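Local coordinates for protein tripartite terminase subunit 3 (Human herpesvirus 5, PDB 3N4P) that probably cuts viral DNA and helps drive it into the empty capsid, this chain being the C-terminal nuclease domain of the terminase large subunit, at residues Y48-T53 against H128-E133; K61-Y66 against S123-H128; A83-Y88 against F92-L97; C116-I121 against R155-S160; E193-R198 against I259-A264. All blocks are in the same frame, centred on the assembly; numbering follows the deposited sequence.

Contact 1. Residues Y48-T53 against H128-E133; sequences YSTLNT and HPYLDE. With MG (magnesium ion), chain E.
Thr50 meets His128 and Tyr130 where a short 3-10 turn, residues 50-52, comes up against the loop after helix 109-127 of this RNase H-like nuclease domain. The second loop is a type I beta turn from His128 to Leu131, closed by the backbone bond from Leu131 N to His128 O.

The apolar part is made by the methyl of Thr50. Its CG2 lies 3.2 Å from CD2 of His128 and 3.6 Å from NE2 of His128. The methyl is nearest the CD2-NE2 bond of the imidazole, and the two side chains cross at about a right angle.

No polar bond crosses between the segments. Thr50 OG1 stands 3.5 Å from Tyr130 OH, without a hydrogen bond. Tyr130 OH bonds instead with Tyr95 OH. His128 is hydrogen-bonded to Glu209 through NE2 and to Val124 O through ND1, which fixes the rotation of the ring. Tyr130 has its CG between the backbone N and the carbonyl carbon (chi1 51°). This folds the ring back over the turn, with His128 O 4.3 Å above one face.

The metal part links this loop to the second subunit of the assembly. A magnesium ion is shared with Asp44 of the second subunit, and it is not the one bound by Asp68 and Glu139. On this side its ligand is the carbonyl Asn52 O, 2.2 Å from the ion.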
# COMPACT_ATOMS: atom_id res chain seq x y z
N TYR B 48 -2.58 2.12 2.16
CA TYR B 48 -2.11 2.93 3.28
C TYR B 48 -2.31 2.28 4.68
O TYR B 48 -3.41 1.87 5.06
CB TYR B 48 -2.86 4.27 3.22
CG TYR B 48 -2.21 5.26 2.31
CD1 TYR B 48 -2.81 5.66 1.12
CD2 TYR B 48 -0.96 5.80 2.63
CE1 TYR B 48 -2.13 6.61 0.22
CE2 TYR B 48 -0.31 6.74 1.78
CZ TYR B 48 -0.91 7.13 0.59
OH TYR B 48 -0.23 7.99 -0.25
N SER B 49 -1.26 2.22 5.47
CA SER B 49 -1.25 1.63 6.79
C SER B 49 -1.22 2.79 7.74
O SER B 49 -0.19 3.11 8.35
CB SER B 49 0.03 0.87 6.99
OG SER B 49 -0.16 -0.48 6.69
N THR B 50 -2.36 3.45 7.83
CA THR B 50 -2.62 4.51 8.75
C THR B 50 -2.17 4.21 10.22
O THR B 50 -1.73 5.11 10.94
CB THR B 50 -4.15 4.70 8.67
OG1 THR B 50 -4.44 5.88 7.90
CG2 THR B 50 -4.75 4.72 9.93
N LEU B 51 -2.23 2.95 10.62
CA LEU B 51 -1.86 2.53 11.96
C LEU B 51 -0.36 2.56 12.19
O LEU B 51 0.07 2.50 13.32
CB LEU B 51 -2.38 1.11 12.24
CG LEU B 51 -3.91 1.01 12.26
CD1 LEU B 51 -4.36 -0.48 12.11
CD2 LEU B 51 -4.47 1.69 13.51
N ASN B 52 0.42 2.68 11.12
CA ASN B 52 1.87 2.80 11.21
C ASN B 52 2.35 4.17 11.66
O ASN B 52 3.55 4.37 11.85
CB ASN B 52 2.52 2.46 9.87
CG ASN B 52 2.74 0.95 9.67
OD1 ASN B 52 2.86 0.21 10.64
ND2 ASN B 52 2.81 0.50 8.40
N THR B 53 1.42 5.13 11.83
CA THR B 53 1.86 6.48 12.21
C THR B 53 0.92 7.18 13.20
O THR B 53 -0.25 6.85 13.25
CB THR B 53 2.04 7.39 10.96
OG1 THR B 53 2.61 8.61 11.39
CG2 THR B 53 0.70 7.73 10.34
N HIS B 128 -9.37 5.38 13.54
CA HIS B 128 -8.75 6.61 13.06
C HIS B 128 -9.17 7.79 13.90
O HIS B 128 -10.11 8.52 13.54
CB HIS B 128 -9.19 6.82 11.62
CG HIS B 128 -8.96 5.65 10.73
ND1 HIS B 128 -9.88 4.63 10.59
CD2 HIS B 128 -7.91 5.33 9.93
CE1 HIS B 128 -9.41 3.73 9.73
NE2 HIS B 128 -8.21 4.13 9.32
N PRO B 129 -8.50 7.98 15.04
CA PRO B 129 -9.08 8.90 16.02
C PRO B 129 -9.05 10.34 15.54
O PRO B 129 -9.75 11.22 16.10
CB PRO B 129 -8.19 8.71 17.25
CG PRO B 129 -6.90 8.04 16.74
CD PRO B 129 -7.13 7.53 15.36
N TYR B 130 -8.22 10.59 14.52
CA TYR B 130 -8.08 11.95 14.03
C TYR B 130 -9.39 12.38 13.38
O TYR B 130 -9.57 13.55 13.14
CB TYR B 130 -6.89 12.07 13.05
CG TYR B 130 -6.88 11.06 11.94
CD1 TYR B 130 -6.28 9.81 12.11
CD2 TYR B 130 -7.49 11.33 10.72
CE1 TYR B 130 -6.28 8.88 11.11
CE2 TYR B 130 -7.53 10.35 9.73
CZ TYR B 130 -6.88 9.16 9.91
OH TYR B 130 -6.89 8.20 8.92
N LEU B 131 -10.29 11.42 13.07
CA LEU B 131 -11.50 11.76 12.37
C LEU B 131 -12.44 12.40 13.41
O LEU B 131 -12.74 11.77 14.42
CB LEU B 131 -12.14 10.50 11.83
CG LEU B 131 -11.43 9.80 10.69
CD1 LEU B 131 -12.25 8.59 10.22
CD2 LEU B 131 -11.08 10.70 9.51
N ASP B 132 -12.84 13.66 13.18
CA ASP B 132 -13.65 14.39 14.16
C ASP B 132 -15.05 14.83 13.72
O ASP B 132 -15.78 15.44 14.53
CB ASP B 132 -12.86 15.58 14.81
CG ASP B 132 -12.67 16.83 13.88
OD1 ASP B 132 -12.89 16.81 12.63
OD2 ASP B 132 -12.25 17.89 14.46
N GLU B 133 -15.43 14.48 12.49
CA GLU B 133 -16.75 14.78 11.89
C GLU B 133 -17.21 13.70 10.90
O GLU B 133 -16.39 13.10 10.23
CB GLU B 133 -16.64 16.10 11.15
CG GLU B 133 -17.91 16.74 10.55
CD GLU B 133 -17.57 18.11 9.89
OE1 GLU B 133 -16.92 18.13 8.79
OE2 GLU B 133 -17.91 19.16 10.49
MG MG E . 5.77 4.19 12.16

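Contact 2. Residues K61-Y66 against S123-H128; sequences KTLYVY and SVLSLH
Val124 holds CG1 opposite its backbone N (chi1 169°). Leu63 is twisted off a staggered position (chi1 -137°), and its CD1 comes up to this methyl. Leu63 CD1 lies 3.8 Å from Val124 CG1, and Leu63 CG is 4.1 Å from the same methyl. Leu125 starts off to one side, but its CD2 reaches to 4.4 Å from Leu63 CD1. The strand therefore sets one leucine against two neighbouring side chains of the helix. No hydrogen bond joins the segments.

The helix ends just beyond this patch. His128 is the first residue to leave it, and its ring turns back to the last turn. His128 ND1 donates to Val124 O at 2.8 Å, with an N-H...O angle of 164°. The carbonyl oxygen lies in the plane of the ring. Val124 O also takes a weak bond from His128 N, so one residue grips it twice.

In the RNase H-like fold, strand 62-67 runs antiparallel to strand 80-88 on one side and parallel to strand 133-138 on the other. Leu63 also touches Leu134 of that parallel strand. Helix 109-127 covers this face of the sheet, while Tyr66 packs on helix 256-267.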
# COMPACT_ATOMS: atom_id res chain seq x y z
N LYS B 61 -10.05 15.37 8.32
CA LYS B 61 -10.67 14.96 9.57
C LYS B 61 -12.14 14.58 9.43
O LYS B 61 -12.81 14.21 10.40
CB LYS B 61 -10.44 16.03 10.65
CG LYS B 61 -8.97 16.38 10.69
CD LYS B 61 -8.61 17.18 11.91
CE LYS B 61 -7.13 16.96 12.18
NZ LYS B 61 -6.54 18.20 12.81
N THR B 62 -12.61 14.62 8.20
CA THR B 62 -13.97 14.31 7.96
C THR B 62 -14.16 12.99 7.24
O THR B 62 -13.62 12.80 6.18
CB THR B 62 -14.65 15.44 7.17
OG1 THR B 62 -14.66 16.60 7.98
CG2 THR B 62 -16.10 15.08 6.89
N LEU B 63 -14.98 12.11 7.80
CA LEU B 63 -15.39 10.86 7.12
C LEU B 63 -16.61 11.13 6.22
O LEU B 63 -17.66 11.47 6.71
CB LEU B 63 -15.82 9.83 8.18
CG LEU B 63 -15.41 8.39 8.12
CD1 LEU B 63 -16.39 7.34 8.81
CD2 LEU B 63 -14.84 7.92 6.73
N TYR B 64 -16.52 10.96 4.92
CA TYR B 64 -17.67 11.07 4.02
C TYR B 64 -18.23 9.66 3.80
O TYR B 64 -17.47 8.74 3.43
CB TYR B 64 -17.22 11.68 2.66
CG TYR B 64 -16.79 13.12 2.85
CD1 TYR B 64 -15.50 13.42 3.27
CD2 TYR B 64 -17.73 14.17 2.76
CE1 TYR B 64 -15.09 14.80 3.50
CE2 TYR B 64 -17.36 15.57 2.99
CZ TYR B 64 -16.03 15.85 3.39
OH TYR B 64 -15.65 17.16 3.67
N VAL B 65 -19.52 9.46 4.00
CA VAL B 65 -20.08 8.17 3.61
C VAL B 65 -21.32 8.26 2.68
O VAL B 65 -22.10 9.17 2.78
CB VAL B 65 -20.44 7.20 4.88
CG1 VAL B 65 -19.90 7.64 6.25
CG2 VAL B 65 -21.84 6.80 4.86
N TYR B 66 -21.57 7.23 1.89
CA TYR B 66 -22.75 7.23 1.05
C TYR B 66 -23.34 5.87 1.09
O TYR B 66 -22.60 4.89 0.98
CB TYR B 66 -22.27 7.43 -0.39
CG TYR B 66 -23.33 7.36 -1.43
CD1 TYR B 66 -24.05 8.51 -1.78
CD2 TYR B 66 -23.57 6.19 -2.14
CE1 TYR B 66 -25.02 8.49 -2.82
CE2 TYR B 66 -24.54 6.14 -3.16
CZ TYR B 66 -25.25 7.29 -3.49
OH TYR B 66 -26.19 7.26 -4.49
N SER B 123 -16.58 1.36 13.75
CA SER B 123 -15.26 0.74 13.71
C SER B 123 -14.24 1.67 13.06
O SER B 123 -13.10 1.71 13.49
CB SER B 123 -15.26 -0.58 12.95
OG SER B 123 -16.17 -1.46 13.62
N VAL B 124 -14.64 2.36 12.00
CA VAL B 124 -13.75 3.25 11.32
C VAL B 124 -13.33 4.38 12.25
O VAL B 124 -12.14 4.72 12.27
CB VAL B 124 -14.37 3.86 10.09
CG1 VAL B 124 -13.47 5.06 9.52
CG2 VAL B 124 -14.55 2.82 9.00
N LEU B 125 -14.28 4.98 12.98
CA LEU B 125 -13.94 6.09 13.86
C LEU B 125 -12.94 5.62 14.91
O LEU B 125 -11.97 6.28 15.19
CB LEU B 125 -15.21 6.67 14.57
CG LEU B 125 -16.08 7.43 13.56
CD1 LEU B 125 -17.28 7.92 14.25
CD2 LEU B 125 -15.32 8.59 12.85
N SER B 126 -13.22 4.45 15.47
CA SER B 126 -12.35 3.74 16.39
C SER B 126 -10.91 3.54 15.89
O SER B 126 -9.95 3.71 16.66
CB SER B 126 -12.94 2.37 16.58
OG SER B 126 -12.57 1.87 17.82
N LEU B 127 -10.76 3.13 14.64
CA LEU B 127 -9.43 2.95 14.06
C LEU B 127 -8.67 4.25 13.68
O LEU B 127 -7.45 4.22 13.55
CB LEU B 127 -9.45 2.01 12.86
CG LEU B 127 -9.74 0.57 13.25
CD1 LEU B 127 -10.30 -0.22 12.02
CD2 LEU B 127 -8.46 0.01 13.75
N HIS B 128 -9.37 5.38 13.54
CA HIS B 128 -8.75 6.61 13.06
C HIS B 128 -9.17 7.79 13.90
O HIS B 128 -10.11 8.52 13.54
CB HIS B 128 -9.19 6.82 11.62
CG HIS B 128 -8.96 5.65 10.73
ND1 HIS B 128 -9.88 4.63 10.59
CD2 HIS B 128 -7.91 5.33 9.93
CE1 HIS B 128 -9.41 3.73 9.73
NE2 HIS B 128 -8.21 4.13 9.32

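Contact 3. Residues A83-Y88 against F92-L97; sequences AAVGAY and FLIYGL
Tyr95 lays its ring beside Gly86, where the lack of a side chain makes a hollow in strand 80-88. Tyr95 CE2 comes within 3.5 Å of Gly86 N and 3.6 Å of Gly86 CA. The bare backbone of the glycine is what admits the ring. A second close fit lies near the turn of this antiparallel beta hairpin, where Leu93 CD1 presses to 3.5 Å from Tyr88 CB.

The face bearing Ala83, Val85, Ile94 and Leu97 has gentler bumps. Val85 CG1 meets Ile94 CG1 at 4.2 Å, and these side chains cross at a slant. Ala83 CB offers a low surface to Leu97 CD2, also at 4.2 Å.

The strands do not pair evenly. A classic beta bulge sets two residues, Tyr95 and Gly96, opposite the single Ala84. Ala84 O takes both Tyr95 N and Gly96 N, the latter at 3.1 Å. Beyond the bulge, Gly86 and Leu93 form a hydrogen-bonded pair, with Leu93 N 2.9 Å from Gly86 O.

In the sheet, strand 62-67 borders strand 80-88, and strand 204-211 runs parallel to strand 91-100. The face with Ala83, Val85 and Leu97 packs on helix 256-267. Ala84, on the other face, meets Met120 of helix 109-127.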
# COMPACT_ATOMS: atom_id res chain seq x y z
N ALA B 83 -19.98 3.05 1.45
CA ALA B 83 -18.58 3.39 1.38
C ALA B 83 -18.28 4.56 2.29
O ALA B 83 -19.08 5.51 2.45
CB ALA B 83 -18.17 3.74 -0.07
N ALA B 84 -17.07 4.52 2.82
CA ALA B 84 -16.59 5.50 3.76
C ALA B 84 -15.17 5.87 3.35
O ALA B 84 -14.28 5.00 3.37
CB ALA B 84 -16.60 4.91 5.18
N VAL B 85 -15.01 7.16 2.99
CA VAL B 85 -13.78 7.78 2.48
C VAL B 85 -13.37 9.10 3.18
O VAL B 85 -14.21 9.79 3.77
CB VAL B 85 -13.83 8.01 0.96
CG1 VAL B 85 -14.45 6.79 0.23
CG2 VAL B 85 -14.66 9.17 0.69
N GLY B 86 -12.07 9.43 3.15
CA GLY B 86 -11.51 10.64 3.78
C GLY B 86 -10.30 11.08 2.95
O GLY B 86 -9.70 10.25 2.24
N ALA B 87 -9.89 12.32 3.09
CA ALA B 87 -8.80 12.81 2.31
C ALA B 87 -7.45 12.46 2.93
O ALA B 87 -7.30 12.37 4.16
CB ALA B 87 -8.95 14.29 2.07
N TYR B 88 -6.46 12.27 2.05
CA TYR B 88 -5.07 12.28 2.49
C TYR B 88 -4.25 13.05 1.49
O TYR B 88 -4.15 12.62 0.35
CB TYR B 88 -4.53 10.85 2.69
CG TYR B 88 -3.06 10.88 2.93
CD1 TYR B 88 -2.56 11.43 4.11
CD2 TYR B 88 -2.14 10.45 1.95
CE1 TYR B 88 -1.21 11.50 4.32
CE2 TYR B 88 -0.79 10.54 2.16
CZ TYR B 88 -0.33 11.08 3.36
OH TYR B 88 1.03 11.20 3.61
N PHE B 92 -7.57 10.29 -1.87
CA PHE B 92 -8.76 9.86 -1.16
C PHE B 92 -8.65 8.44 -0.82
O PHE B 92 -8.34 7.59 -1.69
CB PHE B 92 -9.95 10.14 -2.06
CG PHE B 92 -9.91 11.55 -2.61
CD1 PHE B 92 -10.39 12.62 -1.85
CD2 PHE B 92 -9.33 11.81 -3.84
CE1 PHE B 92 -10.33 13.97 -2.33
CE2 PHE B 92 -9.24 13.16 -4.34
CZ PHE B 92 -9.76 14.24 -3.55
N LEU B 93 -8.89 8.18 0.45
CA LEU B 93 -8.63 6.92 1.08
C LEU B 93 -9.92 6.18 1.41
O LEU B 93 -10.84 6.77 1.95
CB LEU B 93 -7.94 7.27 2.37
CG LEU B 93 -6.70 6.50 2.71
CD1 LEU B 93 -5.64 7.52 2.48
CD2 LEU B 93 -6.74 6.21 4.13
N ILE B 94 -10.04 4.89 1.09
CA ILE B 94 -11.31 4.18 1.33
C ILE B 94 -11.14 3.50 2.67
O ILE B 94 -10.23 2.65 2.82
CB ILE B 94 -11.62 3.13 0.25
CG1 ILE B 94 -11.83 3.82 -1.07
CG2 ILE B 94 -12.89 2.25 0.59
CD1 ILE B 94 -11.61 2.81 -2.12
N TYR B 95 -11.95 3.94 3.66
CA TYR B 95 -11.86 3.40 4.99
C TYR B 95 -12.78 2.20 5.26
O TYR B 95 -12.54 1.39 6.18
CB TYR B 95 -12.22 4.51 6.02
CG TYR B 95 -11.12 5.62 6.15
CD1 TYR B 95 -9.83 5.31 6.58
CD2 TYR B 95 -11.39 6.94 5.79
CE1 TYR B 95 -8.86 6.29 6.71
CE2 TYR B 95 -10.43 7.97 5.93
CZ TYR B 95 -9.17 7.63 6.40
OH TYR B 95 -8.21 8.59 6.53
N GLY B 96 -13.87 2.11 4.50
CA GLY B 96 -14.90 1.13 4.78
C GLY B 96 -15.73 0.83 3.57
O GLY B 96 -15.90 1.72 2.68
N LEU B 97 -16.15 -0.43 3.47
CA LEU B 97 -17.05 -0.90 2.38
C LEU B 97 -18.02 -1.88 2.97
O LEU B 97 -17.66 -2.70 3.84
CB LEU B 97 -16.30 -1.59 1.22
CG LEU B 97 -15.24 -0.80 0.44
CD1 LEU B 97 -14.24 -1.72 -0.34
CD2 LEU B 97 -15.84 0.32 -0.50

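Contact 4. Residues C116-I121 against R155-S160; sequences CAAHMI and RQSVQS
Ala118 and Ser157 face each other across two helices, with their CB atoms 3.3 Å apart. That is tighter than usual for two carbons. Small side chains let the backbones come close, and the CA atoms of Ala118 and Val158 are 5.8 Å apart. Ser157 OG passes alongside, 3.7 Å from Ala118 CB. Its polar end is used by Glu115, one turn before Ala118 on the same helix, so the hydroxyl bonds back across the interface.

One turn on, Ile121 and Val158 cross at about a right angle and touch through one methyl each. Ile121 CG2 is 3.9 Å from Val158 CG2. Val158 CG1 is trans to the backbone N (chi1 172°), which turns CG2 toward the isoleucine. The same methyl stands 4.3 Å from Ala118 CB and so bridges the two contacts.

Helices 109-127 and 144-161 lie side by side on the sheet of the RNase H-like domain. Helix 144-161 is the crossover of a beta-alpha-beta unit, joining the parallel strands 133-138 and 165-172. The local axes are 8.8 Å apart and run in the same general direction, 32° from parallel. Met120 of the first helix reaches down to Val82, and Arg155 of the second touches Phe168.

On the outer side of the second helix, Ser160 OG donates to Gln156 O at 2.6 Å. Ser160 N reaches the same oxygen from the opposite face of the carbonyl plane.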
# COMPACT_ATOMS: atom_id res chain seq x y z
N CYS B 116 -26.00 -1.82 9.75
CA CYS B 116 -24.81 -2.31 9.12
C CYS B 116 -23.96 -1.08 8.70
O CYS B 116 -22.68 -1.09 8.74
CB CYS B 116 -25.19 -3.18 7.96
SG CYS B 116 -23.99 -3.12 6.64
N ALA B 117 -24.63 0.03 8.37
CA ALA B 117 -23.89 1.27 8.02
C ALA B 117 -23.21 1.83 9.27
O ALA B 117 -22.04 2.23 9.25
CB ALA B 117 -24.79 2.26 7.39
N ALA B 118 -23.95 1.83 10.36
CA ALA B 118 -23.49 2.39 11.58
C ALA B 118 -22.35 1.59 12.18
O ALA B 118 -21.43 2.19 12.72
CB ALA B 118 -24.68 2.44 12.64
N HIS B 119 -22.48 0.27 12.22
CA HIS B 119 -21.42 -0.59 12.70
C HIS B 119 -20.11 -0.35 11.92
O HIS B 119 -19.00 -0.24 12.50
CB HIS B 119 -21.90 -2.01 12.53
CG HIS B 119 -21.06 -3.03 13.20
ND1 HIS B 119 -20.20 -2.73 14.24
CD2 HIS B 119 -20.94 -4.36 12.98
CE1 HIS B 119 -19.59 -3.84 14.64
NE2 HIS B 119 -20.02 -4.84 13.89
N MET B 120 -20.19 -0.20 10.61
CA MET B 120 -18.95 0.08 9.88
C MET B 120 -18.33 1.44 10.31
O MET B 120 -17.12 1.52 10.52
CB MET B 120 -19.19 0.13 8.39
CG MET B 120 -17.97 0.78 7.58
SD MET B 120 -18.51 1.39 5.98
CE MET B 120 -19.27 2.96 6.33
N ILE B 121 -19.15 2.48 10.37
CA ILE B 121 -18.74 3.84 10.79
C ILE B 121 -18.07 3.91 12.18
O ILE B 121 -17.03 4.56 12.31
CB ILE B 121 -19.97 4.80 10.77
CG1 ILE B 121 -20.33 5.14 9.31
CG2 ILE B 121 -19.72 6.11 11.61
CD1 ILE B 121 -21.93 5.49 9.27
N ARG B 155 -27.93 7.99 12.49
CA ARG B 155 -27.52 9.03 13.43
C ARG B 155 -27.69 8.48 14.89
O ARG B 155 -26.83 8.65 15.74
CB ARG B 155 -28.39 10.28 13.24
CG ARG B 155 -27.93 11.54 13.99
CD ARG B 155 -29.09 12.56 14.17
NE ARG B 155 -30.36 11.89 14.47
CZ ARG B 155 -30.75 11.48 15.67
NH1 ARG B 155 -29.99 11.64 16.75
NH2 ARG B 155 -31.93 10.86 15.79
N GLN B 156 -28.80 7.82 15.11
CA GLN B 156 -29.05 7.10 16.35
C GLN B 156 -27.99 6.08 16.84
O GLN B 156 -27.54 6.19 17.99
CB GLN B 156 -30.38 6.39 16.22
CG GLN B 156 -31.48 7.16 16.73
CD GLN B 156 -32.81 6.42 16.59
OE1 GLN B 156 -33.74 6.90 15.89
NE2 GLN B 156 -32.91 5.23 17.22
N SER B 157 -27.62 5.08 16.02
CA SER B 157 -26.57 4.12 16.43
C SER B 157 -25.26 4.83 16.64
O SER B 157 -24.59 4.64 17.66
CB SER B 157 -26.32 2.95 15.46
OG SER B 157 -27.51 2.31 15.08
N VAL B 158 -24.90 5.70 15.73
CA VAL B 158 -23.61 6.37 15.81
C VAL B 158 -23.44 7.09 17.14
O VAL B 158 -22.53 6.76 17.92
CB VAL B 158 -23.34 7.28 14.58
CG1 VAL B 158 -22.08 8.10 14.80
CG2 VAL B 158 -23.22 6.42 13.34
N GLN B 159 -24.40 8.00 17.41
CA GLN B 159 -24.46 8.79 18.64
C GLN B 159 -24.64 8.05 19.91
O GLN B 159 -24.24 8.58 20.92
CB GLN B 159 -25.43 9.99 18.54
CG GLN B 159 -24.77 10.99 17.44
CD GLN B 159 -25.50 12.31 17.34
OE1 GLN B 159 -26.66 12.42 17.71
NE2 GLN B 159 -24.80 13.34 16.83
N SER B 160 -25.26 6.86 19.85
CA SER B 160 -25.36 5.96 21.03
C SER B 160 -23.98 5.49 21.39
O SER B 160 -23.68 5.34 22.56
CB SER B 160 -26.12 4.68 20.73
OG SER B 160 -27.44 4.88 20.26

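Contact 5. Residues E193-R198 against I259-A264; sequences EQFISR and IAVIMA
Phe195 packs its ring against Ile262, and this pair carries most of the contact. CG of Phe195 is opposite the backbone N (chi1 -176°), and the side chain heads for the other helix. Ile262 CG1 sits over one face of the ring, 3.9 Å from its centroid and 23° off the normal, a CH-pi contact. It lies toward the CB end of the ring, with Ile262 CG1 3.6 Å from Phe195 CG and 3.8 Å from Phe195 CB. The two side chains cross at about a right angle. Farther out on the ring, Phe195 CE1 touches Val261 CG1 at 4.0 Å. All three residues are buried, and no hydrogen bond joins the segments.

The contact is looser away from the ring. Glu193 points away from the other helix and forms a salt bridge with Arg234. Ser197 is exposed. At the flank, Gln194 and Arg198, one turn apart, are partly open to solvent. The amide carbon Gln194 CD stands 3.4 Å above the plane of the Arg198 guanidinium, near its rim, but the pair is not hydrogen-bonded.

Residues 193-198 belong to the region 185-205, which is required for interaction with UL56 and for DNA packaging. The contact fastens the inner side of this helix to the domain core. Helix 256-267 begins at Asp256, a predicted nuclease residue. It is sandwiched between helix 187-200 and the sheet, where Ala260 and Val261 meet Ala83 of strand 80-88, and Ala260, Met263 and Ala264 meet Tyr66 of strand 62-67.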
# COMPACT_ATOMS: atom_id res chain seq x y z
N GLU B 193 -17.31 9.99 -14.39
CA GLU B 193 -16.21 10.52 -15.17
C GLU B 193 -15.07 11.08 -14.31
O GLU B 193 -13.92 10.88 -14.63
CB GLU B 193 -16.76 11.57 -16.13
CG GLU B 193 -15.71 12.23 -16.92
CD GLU B 193 -15.32 11.49 -18.21
OE1 GLU B 193 -14.24 10.84 -18.24
OE2 GLU B 193 -16.11 11.59 -19.18
N GLN B 194 -15.37 11.79 -13.24
CA GLN B 194 -14.33 12.21 -12.28
C GLN B 194 -13.59 11.01 -11.57
O GLN B 194 -12.37 11.03 -11.38
CB GLN B 194 -14.91 13.14 -11.18
CG GLN B 194 -13.82 13.51 -10.14
CD GLN B 194 -14.30 14.08 -8.84
OE1 GLN B 194 -14.71 13.35 -7.90
NE2 GLN B 194 -14.22 15.40 -8.74
N PHE B 195 -14.34 10.00 -11.14
CA PHE B 195 -13.69 8.79 -10.59
C PHE B 195 -12.67 8.14 -11.56
O PHE B 195 -11.48 7.92 -11.23
CB PHE B 195 -14.73 7.76 -10.23
CG PHE B 195 -14.15 6.57 -9.59
CD1 PHE B 195 -13.79 6.61 -8.26
CD2 PHE B 195 -13.90 5.43 -10.33
CE1 PHE B 195 -13.21 5.51 -7.66
CE2 PHE B 195 -13.35 4.30 -9.69
CZ PHE B 195 -13.00 4.38 -8.37
N ILE B 196 -13.15 7.85 -12.76
CA ILE B 196 -12.34 7.13 -13.70
C ILE B 196 -11.03 7.90 -13.83
O ILE B 196 -9.95 7.30 -13.83
CB ILE B 196 -13.10 6.96 -15.03
CG1 ILE B 196 -14.18 5.88 -14.86
CG2 ILE B 196 -12.15 6.68 -16.26
CD1 ILE B 196 -15.22 5.93 -16.00
N SER B 197 -11.12 9.23 -13.90
CA SER B 197 -9.92 10.01 -14.15
C SER B 197 -9.01 10.00 -12.92
O SER B 197 -7.80 9.83 -13.06
CB SER B 197 -10.27 11.44 -14.59
OG SER B 197 -9.14 12.26 -14.43
N ARG B 198 -9.58 10.19 -11.72
CA ARG B 198 -8.81 10.08 -10.47
C ARG B 198 -8.15 8.74 -10.22
O ARG B 198 -7.01 8.69 -9.74
CB ARG B 198 -9.64 10.45 -9.21
CG ARG B 198 -9.78 11.98 -9.12
CD ARG B 198 -10.81 12.39 -8.07
NE ARG B 198 -10.64 13.80 -7.68
CZ ARG B 198 -11.32 14.40 -6.69
NH1 ARG B 198 -12.20 13.72 -6.00
NH2 ARG B 198 -11.11 15.67 -6.37
N ILE B 259 -20.48 2.32 -7.28
CA ILE B 259 -21.18 3.60 -7.30
C ILE B 259 -21.08 4.25 -5.93
O ILE B 259 -20.90 5.48 -5.82
CB ILE B 259 -22.68 3.43 -7.56
CG1 ILE B 259 -22.99 2.91 -8.97
CG2 ILE B 259 -23.46 4.81 -7.41
CD1 ILE B 259 -24.52 2.57 -9.05
N ALA B 260 -21.23 3.44 -4.86
CA ALA B 260 -21.13 4.05 -3.55
C ALA B 260 -19.77 4.70 -3.32
O ALA B 260 -19.68 5.76 -2.72
CB ALA B 260 -21.46 3.09 -2.47
N VAL B 261 -18.70 4.07 -3.79
CA VAL B 261 -17.39 4.68 -3.66
C VAL B 261 -17.32 5.92 -4.59
O VAL B 261 -16.86 6.97 -4.21
CB VAL B 261 -16.31 3.62 -4.08
CG1 VAL B 261 -14.90 4.26 -4.29
CG2 VAL B 261 -16.34 2.46 -3.07
N ILE B 262 -17.77 5.80 -5.82
CA ILE B 262 -17.76 6.93 -6.72
C ILE B 262 -18.45 8.17 -6.08
O ILE B 262 -17.94 9.27 -6.15
CB ILE B 262 -18.38 6.51 -8.07
CG1 ILE B 262 -17.45 5.51 -8.76
CG2 ILE B 262 -18.62 7.71 -9.01
CD1 ILE B 262 -17.97 4.91 -10.01
N MET B 263 -19.54 7.96 -5.35
CA MET B 263 -20.33 9.06 -4.84
C MET B 263 -19.76 9.60 -3.54
O MET B 263 -19.69 10.80 -3.35
CB MET B 263 -21.78 8.66 -4.68
CG MET B 263 -22.47 8.30 -5.93
SD MET B 263 -22.42 9.63 -7.24
CE MET B 263 -22.99 8.55 -8.55
N ALA B 264 -19.31 8.73 -2.65
CA ALA B 264 -18.66 9.27 -1.47
C ALA B 264 -17.48 10.14 -1.89
O ALA B 264 -17.29 11.23 -1.34
CB ALA B 264 -18.22 8.15 -0.50

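In the fold
All five contacts belong to one nuclease domain built on a mixed sheet. Contact 3 is a hairpin within that sheet, and along the chain it is nested inside the loops closed by contacts 2 and 1. Contacts 2 and 4 share helix 109-127, and their segments alternate along the chain. Contact 1 shares His128 with contact 2; their centres are 9 Å apart. Contact 5 follows in series. It lies across the sheet from contact 4, with centres 24 Å apart. Helices thus cover both faces of the sheet. Contact 1 reaches the edge where the second subunit joins, while contact 5 belongs partly to the UL56-interacting region.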